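Local coordinates for protein tRNA threonylcarbamoyladenosine dehydratase (Escherichia coli, PDB 4D79) that catalyses the ATP-dependent dehydration of threonylcarbamoyladenosine at position 37 of tRNAs to its cyclic form and can accept sulfur from the desulfurase CsdA, at residues G42-E47 with A240-T245. Sequence-based numbering, arbitrary orientation.
Sequences GSWAAE and AATMVT
The indole of Trp44 lies between the two segments, and Thr242 and Thr245 both meet it obliquely. Thr242 carries the closer contact: its methyl CG2 lies 3.7 Å from CZ2 and 3.8 Å from CH2 of Trp44, on the six-membered ring, and the two side chains cross at about a right angle. With chi1 of -51°, CG of Trp44 stands anti to the carbonyl carbon, and the long flat ring spans from helix 42-51 to the first turn of helix 242-266, while its one N-H, on NE1, is paired with Arg72 O. Thr245 adds a looser approach at the pyrrole end, its OG1 4.2 Å from NE1 of Trp44; this hydroxyl bonds Gly40 O. Threonine suits position 242 because it joins a methyl to a hydroxyl: CG2 packs on the ring while OG1 hydrogen-bonds Asn71 O. Ala246 and Phe250, further along helix 242-266, also pack on Trp44. Helix 42-51 follows the first strand of the Rossmann-like ThiF fold, and the side chain of Thr245 lies about 6 Å from bound ATP. No hydrogen bond joins the segments, so their buried contact is van der Waals, with the polar atoms of the three side chains satisfied by neighbouring backbone carbonyls.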
loop_
_atom_site.group_PDB
_atom_site.type_symbol
_atom_site.label_atom_id
_atom_site.label_comp_id
_atom_site.label_asym_id
_atom_site.label_seq_id
_atom_site.Cartn_x
_atom_site.Cartn_y
_atom_site.Cartn_z
ATOM N N GLY B 42 -6.319 6.669 5.564
ATOM C CA GLY B 42 -7.398 7.019 4.652
ATOM C C GLY B 42 -6.933 7.539 3.296
ATOM O O GLY B 42 -7.651 7.388 2.302
ATOM N N SER B 43 -5.757 8.178 3.238
ATOM C CA SER B 43 -5.305 8.707 1.946
ATOM C C SER B 43 -5.038 7.573 0.970
ATOM O O SER B 43 -5.411 7.664 -0.211
ATOM C CB SER B 43 -4.079 9.607 2.127
ATOM O OG SER B 43 -2.937 8.879 2.529
ATOM N N TRP B 44 -4.468 6.467 1.460
ATOM C CA TRP B 44 -4.250 5.299 0.621
ATOM C C TRP B 44 -5.547 4.555 0.334
ATOM O O TRP B 44 -5.710 4.024 -0.764
ATOM C CB TRP B 44 -3.229 4.341 1.255
ATOM C CG TRP B 44 -2.017 5.040 1.645
ATOM C CD1 TRP B 44 -1.785 5.596 2.845
ATOM C CD2 TRP B 44 -0.854 5.319 0.837
ATOM N NE1 TRP B 44 -0.568 6.184 2.869
ATOM C CE2 TRP B 44 0.040 6.034 1.654
ATOM C CE3 TRP B 44 -0.479 5.008 -0.473
ATOM C CZ2 TRP B 44 1.270 6.480 1.204
ATOM C CZ3 TRP B 44 0.755 5.428 -0.924
ATOM C CH2 TRP B 44 1.617 6.161 -0.093
ATOM N N ALA B 45 -6.494 4.513 1.283
ATOM C CA ALA B 45 -7.789 3.934 0.958
ATOM C C ALA B 45 -8.424 4.695 -0.207
ATOM O O ALA B 45 -8.984 4.097 -1.137
ATOM C CB ALA B 45 -8.693 3.940 2.195
ATOM N N ALA B 46 -8.348 6.023 -0.166
ATOM C CA ALA B 46 -8.963 6.825 -1.208
ATOM C C ALA B 46 -8.316 6.547 -2.552
ATOM O O ALA B 46 -9.016 6.418 -3.573
ATOM C CB ALA B 46 -8.872 8.308 -0.842
ATOM N N GLU B 47 -6.976 6.446 -2.559
ATOM C CA GLU B 47 -6.221 6.072 -3.746
ATOM C C GLU B 47 -6.697 4.734 -4.294
ATOM O O GLU B 47 -6.969 4.591 -5.490
ATOM C CB GLU B 47 -4.723 6.017 -3.414
ATOM C CG GLU B 47 -3.814 5.608 -4.570
ATOM C CD GLU B 47 -3.391 6.774 -5.435
ATOM O OE1 GLU B 47 -3.832 7.908 -5.139
ATOM O OE2 GLU B 47 -2.587 6.556 -6.384
ATOM N N ALA B 240 5.364 5.735 12.536
ATOM C CA ALA B 240 4.541 5.040 11.557
ATOM C C ALA B 240 5.329 4.862 10.275
ATOM O O ALA B 240 6.282 5.590 10.024
ATOM C CB ALA B 240 3.254 5.814 11.282
ATOM N N ALA B 241 4.903 3.898 9.456
ATOM C CA ALA B 241 5.520 3.686 8.148
ATOM C C ALA B 241 4.453 3.489 7.075
ATOM O O ALA B 241 3.446 2.819 7.312
ATOM C CB ALA B 241 6.464 2.488 8.174
ATOM N N THR B 242 4.718 4.043 5.884
ATOM C CA THR B 242 3.841 3.867 4.725
ATOM C C THR B 242 3.467 2.407 4.521
ATOM O O THR B 242 2.302 2.083 4.253
ATOM C CB THR B 242 4.523 4.408 3.461
ATOM O OG1 THR B 242 4.533 5.839 3.537
ATOM C CG2 THR B 242 3.751 3.964 2.192
ATOM N N MET B 243 4.460 1.509 4.613
ATOM C CA MET B 243 4.225 0.116 4.259
ATOM C C MET B 243 3.117 -0.495 5.097
ATOM O O MET B 243 2.419 -1.398 4.623
ATOM C CB MET B 243 5.517 -0.707 4.425
ATOM C CG MET B 243 6.639 -0.296 3.488
ATOM S SD MET B 243 7.554 1.160 4.031
ATOM C CE MET B 243 8.419 0.464 5.448
ATOM N N VAL B 244 2.957 -0.035 6.342
ATOM C CA VAL B 244 1.907 -0.523 7.229
ATOM C C VAL B 244 0.645 0.322 7.106
ATOM O O VAL B 244 -0.444 -0.223 6.922
ATOM C CB VAL B 244 2.427 -0.591 8.688
ATOM C CG1 VAL B 244 1.311 -0.896 9.678
ATOM C CG2 VAL B 244 3.512 -1.660 8.805
ATOM N N THR B 245 0.743 1.660 7.201
ATOM C CA THR B 245 -0.477 2.458 7.253
ATOM C C THR B 245 -1.234 2.355 5.938
ATOM O O THR B 245 -2.459 2.209 5.947
ATOM C CB THR B 245 -0.184 3.925 7.639
ATOM O OG1 THR B 245 0.542 4.576 6.601
ATOM C CG2 THR B 245 0.624 4.023 8.957
#